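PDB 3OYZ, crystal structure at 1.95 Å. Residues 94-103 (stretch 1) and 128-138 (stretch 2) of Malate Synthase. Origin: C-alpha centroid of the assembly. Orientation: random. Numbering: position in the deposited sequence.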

ATOM      1  N   THR A  94       1.705 -18.879  26.324  1.00 35.16           N
ATOM      2  CA  THR A  94       1.484 -19.464  25.002  1.00 35.13           C
ATOM      3  C   THR A  94       2.769 -19.741  24.258  1.00 35.72           C
ATOM      4  O   THR A  94       2.896 -20.817  23.649  1.00 34.72           O
ATOM      5  CB  THR A  94       0.561 -18.618  24.157  1.00 36.41           C
ATOM      6  OG1 THR A  94      -0.588 -18.244  24.922  1.00 34.81           O
ATOM      7  CG2 THR A  94       0.134 -19.219  22.810  1.00 39.93           C
ATOM      8  N   ARG A  95       3.765 -18.843  24.329  1.00 30.36           N
ATOM      9  CA  ARG A  95       5.051 -19.121  23.681  1.00 31.11           C
ATOM     10  C   ARG A  95       5.636 -20.393  24.278  1.00 31.42           C
ATOM     11  O   ARG A  95       6.262 -21.209  23.610  1.00 34.14           O
ATOM     12  CB  ARG A  95       6.036 -17.930  23.984  1.00 30.03           C
ATOM     13  CG  ARG A  95       5.509 -16.711  23.158  1.00 31.15           C
ATOM     14  CD  ARG A  95       6.563 -15.579  23.071  1.00 31.20           C
ATOM     15  NE  ARG A  95       6.827 -14.936  24.352  1.00 33.12           N
ATOM     16  CZ  ARG A  95       6.218 -13.863  24.855  1.00 34.77           C
ATOM     17  NH1 ARG A  95       5.142 -13.327  24.265  1.00 33.65           N
ATOM     18  NH2 ARG A  95       6.692 -13.334  25.987  1.00 35.33           N
ATOM     19  N   TYR A  96       5.615 -20.466  25.603  1.00 32.87           N
ATOM     20  CA  TYR A  96       6.250 -21.610  26.283  1.00 34.59           C
ATOM     21  C   TYR A  96       5.542 -22.919  25.891  1.00 31.79           C
ATOM     22  O   TYR A  96       6.187 -23.892  25.593  1.00 34.45           O
ATOM     23  CB  TYR A  96       6.262 -21.385  27.810  1.00 32.32           C
ATOM     24  CG  TYR A  96       6.980 -22.470  28.597  1.00 38.57           C
ATOM     25  CD1 TYR A  96       8.228 -22.940  28.202  1.00 36.41           C
ATOM     26  CD2 TYR A  96       6.409 -23.039  29.729  1.00 44.49           C
ATOM     27  CE1 TYR A  96       8.929 -23.903  28.894  1.00 42.93           C
ATOM     28  CE2 TYR A  96       7.089 -24.077  30.416  1.00 45.45           C
ATOM     29  CZ  TYR A  96       8.352 -24.470  30.016  1.00 43.94           C
ATOM     30  OH  TYR A  96       9.109 -25.473  30.616  1.00 51.44           O
ATOM     31  N   GLN A  97       4.224 -22.897  25.835  1.00 35.70           N
ATOM     32  CA  GLN A  97       3.436 -24.063  25.414  1.00 38.62           C
ATOM     33  C   GLN A  97       3.824 -24.504  24.002  1.00 38.11           C
ATOM     34  O   GLN A  97       4.073 -25.701  23.769  1.00 38.21           O
ATOM     35  CB  GLN A  97       1.967 -23.713  25.628  1.00 37.83           C
ATOM     36  CG  GLN A  97       1.033 -24.866  25.151  1.00 46.04           C
ATOM     37  CD  GLN A  97       1.170 -26.101  26.045  1.00 51.89           C
ATOM     38  OE1 GLN A  97       0.389 -26.206  26.988  1.00 56.90           O
ATOM     39  NE2 GLN A  97       2.172 -26.979  25.813  1.00 48.28           N
ATOM     40  N   GLY A  98       4.063 -23.560  23.075  1.00 35.42           N
ATOM     41  CA  GLY A  98       4.354 -23.956  21.696  1.00 32.95           C
ATOM     42  C   GLY A  98       5.749 -24.491  21.648  1.00 34.22           C
ATOM     43  O   GLY A  98       6.006 -25.491  20.996  1.00 36.51           O
ATOM     44  N   PHE A  99       6.652 -23.897  22.422  1.00 33.77           N
ATOM     45  CA  PHE A  99       7.944 -24.512  22.483  1.00 35.23           C
ATOM     46  C   PHE A  99       7.878 -25.945  23.110  1.00 35.52           C
ATOM     47  O   PHE A  99       8.572 -26.822  22.631  1.00 34.76           O
ATOM     48  CB  PHE A  99       8.768 -23.667  23.453  1.00 34.55           C
ATOM     49  CG  PHE A  99      10.104 -24.271  23.816  1.00 36.93           C
ATOM     50  CD1 PHE A  99      10.996 -24.659  22.849  1.00 36.67           C
ATOM     51  CD2 PHE A  99      10.442 -24.426  25.150  1.00 43.92           C
ATOM     52  CE1 PHE A  99      12.251 -25.214  23.164  1.00 41.52           C
ATOM     53  CE2 PHE A  99      11.684 -24.963  25.510  1.00 50.32           C
ATOM     54  CZ  PHE A  99      12.602 -25.345  24.513  1.00 46.85           C
ATOM     55  N   GLN A 100       7.200 -26.144  24.236  1.00 35.03           N
ATOM     56  CA  GLN A 100       7.196 -27.523  24.790  1.00 40.53           C
ATOM     57  C   GLN A 100       6.633 -28.563  23.824  1.00 37.85           C
ATOM     58  O   GLN A 100       7.209 -29.634  23.665  1.00 41.04           O
ATOM     59  CB  GLN A 100       6.381 -27.612  26.073  1.00 39.27           C
ATOM     60  CG  GLN A 100       6.703 -26.559  27.113  1.00 46.17           C
ATOM     61  CD  GLN A 100       5.711 -26.604  28.297  1.00 57.40           C
ATOM     62  OE1 GLN A 100       4.757 -25.821  28.365  1.00 64.65           O
ATOM     63  NE2 GLN A 100       5.947 -27.516  29.244  1.00 58.53           N
ATOM     64  N   HIS A 101       5.562 -28.199  23.125  1.00 38.02           N
ATOM     65  CA  HIS A 101       5.024 -29.071  22.063  1.00 38.36           C
ATOM     66  C   HIS A 101       6.037 -29.320  20.980  1.00 39.45           C
ATOM     67  O   HIS A 101       6.100 -30.480  20.559  1.00 37.73           O
ATOM     68  CB  HIS A 101       3.631 -28.660  21.541  1.00 36.07           C
ATOM     69  CG  HIS A 101       2.519 -28.927  22.520  1.00 40.85           C
ATOM     70  ND1 HIS A 101       1.324 -28.234  22.546  1.00 42.72           N
ATOM     71  CD2 HIS A 101       2.441 -29.826  23.537  1.00 40.26           C
ATOM     72  CE1 HIS A 101       0.544 -28.701  23.512  1.00 36.14           C
ATOM     73  NE2 HIS A 101       1.201 -29.675  24.109  1.00 41.15           N
ATOM     74  N   MET A 102       6.873 -28.353  20.542  1.00 35.60           N
ATOM     75  CA  MET A 102       7.770 -28.645  19.441  1.00 36.38           C
ATOM     76  C   MET A 102       8.844 -29.562  19.932  1.00 36.83           C
ATOM     77  O   MET A 102       9.428 -30.368  19.163  1.00 37.94           O
ATOM     78  CB  MET A 102       8.596 -27.412  18.925  1.00 38.46           C
ATOM     79  CG  MET A 102       7.783 -26.340  18.270  1.00 44.28           C
ATOM     80  SD  MET A 102       8.706 -24.932  17.508  1.00 49.32           S
ATOM     81  CE  MET A 102      10.231 -25.704  17.151  1.00 31.30           C
ATOM     82  N   LEU A 103       9.204 -29.335  21.193  1.00 36.33           N
ATOM     83  CA  LEU A 103      10.251 -30.161  21.759  1.00 40.33           C
ATOM     84  C   LEU A 103       9.774 -31.671  21.781  1.00 41.13           C
ATOM     85  O   LEU A 103      10.538 -32.565  21.401  1.00 43.94           O
ATOM     86  CB  LEU A 103      10.524 -29.631  23.161  1.00 40.11           C
ATOM     87  CG  LEU A 103      11.719 -30.179  23.952  1.00 47.83           C
ATOM     88  CD1 LEU A 103      13.090 -29.940  23.296  1.00 44.17           C
ATOM     89  CD2 LEU A 103      11.668 -29.646  25.391  1.00 50.46           C
ATOM     90  N   ASP A 128      11.764  -8.575  17.243  1.00 27.29           N
ATOM     91  CA  ASP A 128      12.378  -9.170  18.426  1.00 29.60           C
ATOM     92  C   ASP A 128      11.518 -10.368  18.933  1.00 27.31           C
ATOM     93  O   ASP A 128      12.099 -11.311  19.451  1.00 31.58           O
ATOM     94  CB  ASP A 128      12.566  -8.133  19.561  1.00 28.97           C
ATOM     95  CG  ASP A 128      13.819  -7.279  19.283  1.00 32.88           C
ATOM     96  OD1 ASP A 128      14.569  -7.512  18.285  1.00 34.46           O
ATOM     97  OD2 ASP A 128      14.138  -6.406  20.074  1.00 31.60           O
ATOM     98  N   ASP A 129      10.215 -10.355  18.688  1.00 29.27           N
ATOM     99  CA  ASP A 129       9.358 -11.555  18.990  1.00 27.20           C
ATOM    100  C   ASP A 129       9.701 -12.693  18.004  1.00 29.74           C
ATOM    101  O   ASP A 129       9.720 -13.882  18.385  1.00 28.39           O
ATOM    102  CB  ASP A 129       7.875 -11.240  18.771  1.00 26.13           C
ATOM    103  CG  ASP A 129       6.938 -12.437  19.141  1.00 33.44           C
ATOM    104  OD1 ASP A 129       7.049 -12.949  20.297  1.00 34.16           O
ATOM    105  OD2 ASP A 129       6.216 -12.913  18.225  1.00 32.12           O
ATOM    106  N   TRP A 130       9.969 -12.393  16.731  1.00 27.04           N
ATOM    107  CA  TRP A 130      10.443 -13.470  15.830  1.00 28.51           C
ATOM    108  C   TRP A 130      11.760 -14.069  16.276  1.00 27.04           C
ATOM    109  O   TRP A 130      11.991 -15.281  16.116  1.00 26.73           O
ATOM    110  CB  TRP A 130      10.644 -13.032  14.340  1.00 27.37           C
ATOM    111  CG  TRP A 130       9.450 -12.392  13.664  1.00 23.44           C
ATOM    112  CD1 TRP A 130       8.452 -11.631  14.208  1.00 28.70           C
ATOM    113  CD2 TRP A 130       9.262 -12.328  12.240  1.00 26.28           C
ATOM    114  NE1 TRP A 130       7.639 -11.125  13.227  1.00 28.80           N
ATOM    115  CE2 TRP A 130       8.142 -11.496  11.999  1.00 24.46           C
ATOM    116  CE3 TRP A 130       9.988 -12.851  11.163  1.00 26.21           C
ATOM    117  CZ2 TRP A 130       7.647 -11.227  10.710  1.00 27.03           C
ATOM    118  CZ3 TRP A 130       9.514 -12.557   9.842  1.00 29.20           C
ATOM    119  CH2 TRP A 130       8.340 -11.785   9.648  1.00 27.30           C
ATOM    120  N   LYS A 131      12.651 -13.281  16.873  1.00 24.39           N
ATOM    121  CA  LYS A 131      13.933 -13.823  17.316  1.00 23.56           C
ATOM    122  C   LYS A 131      13.577 -14.754  18.504  1.00 25.82           C
ATOM    123  O   LYS A 131      14.332 -15.668  18.791  1.00 26.29           O
ATOM    124  CB  LYS A 131      14.806 -12.674  17.853  1.00 27.47           C
ATOM    125  CG  LYS A 131      15.271 -11.808  16.635  1.00 27.58           C
ATOM    126  CD  LYS A 131      16.139 -10.590  17.120  1.00 26.32           C
ATOM    127  CE  LYS A 131      16.457  -9.682  15.884  1.00 30.75           C
ATOM    128  NZ  LYS A 131      16.884  -8.374  16.503  1.00 29.26           N
ATOM    129  N   LYS A 132      12.560 -14.457  19.296  1.00 24.47           N
ATOM    130  CA  LYS A 132      12.273 -15.407  20.460  1.00 28.37           C
ATOM    131  C   LYS A 132      11.857 -16.795  19.903  1.00 27.83           C
ATOM    132  O   LYS A 132      12.272 -17.805  20.442  1.00 29.09           O
ATOM    133  CB  LYS A 132      11.064 -14.897  21.250  1.00 24.69           C
ATOM    134  CG  LYS A 132      11.426 -13.609  22.038  1.00 28.28           C
ATOM    135  CD  LYS A 132      10.165 -12.990  22.641  1.00 32.36           C
ATOM    136  CE  LYS A 132      10.591 -11.680  23.365  1.00 35.36           C
ATOM    137  NZ  LYS A 132       9.375 -11.010  23.970  1.00 37.18           N
ATOM    138  N   ALA A 133      11.064 -16.849  18.834  1.00 26.49           N
ATOM    139  CA  ALA A 133      10.659 -18.155  18.311  1.00 28.12           C
ATOM    140  C   ALA A 133      11.937 -18.795  17.740  1.00 32.07           C
ATOM    141  O   ALA A 133      12.237 -19.986  18.014  1.00 31.37           O
ATOM    142  CB  ALA A 133       9.563 -17.991  17.236  1.00 27.17           C
ATOM    143  N   ASP A 134      12.702 -18.060  16.922  1.00 29.32           N
ATOM    144  CA  ASP A 134      13.968 -18.565  16.440  1.00 29.41           C
ATOM    145  C   ASP A 134      14.865 -19.209  17.488  1.00 31.75           C
ATOM    146  O   ASP A 134      15.502 -20.280  17.259  1.00 33.05           O
ATOM    147  CB  ASP A 134      14.779 -17.491  15.689  1.00 29.90           C
ATOM    148  CG  ASP A 134      16.156 -17.971  15.338  1.00 29.77           C
ATOM    149  OD1 ASP A 134      16.260 -18.831  14.441  1.00 30.00           O
ATOM    150  OD2 ASP A 134      17.186 -17.512  15.882  1.00 33.93           O
ATOM    151  N   GLU A 135      14.941 -18.567  18.639  1.00 30.60           N
ATOM    152  CA  GLU A 135      15.771 -19.143  19.692  1.00 32.49           C
ATOM    153  C   GLU A 135      15.190 -20.519  20.168  1.00 31.27           C
ATOM    154  O   GLU A 135      15.972 -21.405  20.398  1.00 30.18           O
ATOM    155  CB  GLU A 135      15.872 -18.182  20.846  1.00 30.27           C
ATOM    156  CG  GLU A 135      16.603 -18.758  22.056  1.00 37.61           C
ATOM    157  CD  GLU A 135      18.043 -19.183  21.776  1.00 41.10           C
ATOM    158  OE1 GLU A 135      18.688 -18.900  20.750  1.00 50.58           O
ATOM    159  OE2 GLU A 135      18.594 -19.766  22.723  1.00 50.80           O
ATOM    160  N   PHE A 136      13.889 -20.642  20.322  1.00 29.89           N
ATOM    161  CA  PHE A 136      13.285 -21.957  20.606  1.00 33.48           C
ATOM    162  C   PHE A 136      13.562 -23.009  19.547  1.00 33.84           C
ATOM    163  O   PHE A 136      13.848 -24.159  19.888  1.00 34.96           O
ATOM    164  CB  PHE A 136      11.799 -21.805  20.870  1.00 33.78           C
ATOM    165  CG  PHE A 136      11.515 -21.120  22.160  1.00 36.75           C
ATOM    166  CD1 PHE A 136      12.138 -21.557  23.328  1.00 42.50           C
ATOM    167  CD2 PHE A 136      10.558 -20.114  22.248  1.00 36.60           C
ATOM    168  CE1 PHE A 136      11.797 -20.983  24.568  1.00 45.38           C
ATOM    169  CE2 PHE A 136      10.228 -19.515  23.488  1.00 40.97           C
ATOM    170  CZ  PHE A 136      10.868 -19.949  24.632  1.00 41.26           C
ATOM    171  N   PHE A 137      13.546 -22.650  18.264  1.00 29.20           N
ATOM    172  CA  PHE A 137      13.897 -23.601  17.223  1.00 32.20           C
ATOM    173  C   PHE A 137      15.335 -24.068  17.444  1.00 33.37           C
ATOM    174  O   PHE A 137      15.655 -25.291  17.322  1.00 32.12           O
ATOM    175  CB  PHE A 137      13.830 -22.998  15.788  1.00 30.29           C
ATOM    176  CG  PHE A 137      12.491 -22.959  15.169  1.00 30.51           C
ATOM    177  CD1 PHE A 137      12.159 -23.867  14.150  1.00 30.90           C
ATOM    178  CD2 PHE A 137      11.535 -22.045  15.609  1.00 33.04           C
ATOM    179  CE1 PHE A 137      10.900 -23.817  13.605  1.00 30.37           C
ATOM    180  CE2 PHE A 137      10.286 -21.980  15.083  1.00 33.46           C
ATOM    181  CZ  PHE A 137       9.956 -22.871  14.035  1.00 31.74           C
ATOM    182  N   THR A 138      16.251 -23.120  17.686  1.00 29.43           N
ATOM    183  CA  THR A 138      17.645 -23.470  17.907  1.00 29.74           C
ATOM    184  C   THR A 138      17.784 -24.422  19.134  1.00 31.56           C
ATOM    185  O   THR A 138      18.558 -25.389  19.103  1.00 33.66           O
ATOM    186  CB  THR A 138      18.475 -22.170  18.098  1.00 30.66           C
ATOM    187  OG1 THR A 138      18.368 -21.435  16.869  1.00 32.01           O
ATOM    188  CG2 THR A 138      19.950 -22.544  18.279  1.00 30.74           C
TER

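Two helical segments of one chain, running in roughly the same direction, meet through a small, mainly aromatic contact that no hydrogen bond or salt bridge crosses. Their axes are inclined by 25° and approach to 10.3 Å, and the contact buries 402 Å² summed over both sides.

The backbones come nearest where Phe99 CA lies 6.2 Å from Phe136 CA, and there the two rings form an offset stack: the centroids are 4.3 Å apart, the planes are inclined by 24°, and Phe99 CD1 reaches within 3.3 Å of Phe136 CD1. Phe99 CB also sits 4.0 Å from the centroid of the Phe136 ring and only 11° off its normal, so CB sits over the ring face, with one of its hydrogens directed roughly at the pi cloud.

About one turn after Phe99 on its own helix, Met102 covers a face of Phe137, the neighbour of Phe136. Its CE lies 3.9 Å from the centroid of the Phe137 ring, 5° off the normal, and its SD lies 4.3 Å from the same centroid at 18°. The CA-to-CB bond of Phe137 points away, yet its ring comes back within reach.

At the other end charged side chains meet. Arg95 CD lies 3.9 Å from Asp129 OD1, closer than the guanidinium nitrogens; Arg95 NH1 is 4.4 Å from Asp129 OD1, which lies well out of the guanidinium plane, so attraction acts without a directed N-H. Arg95 NH2 stands 4.1 Å from Lys132 NZ, a like-charge approach over one guanidinium face.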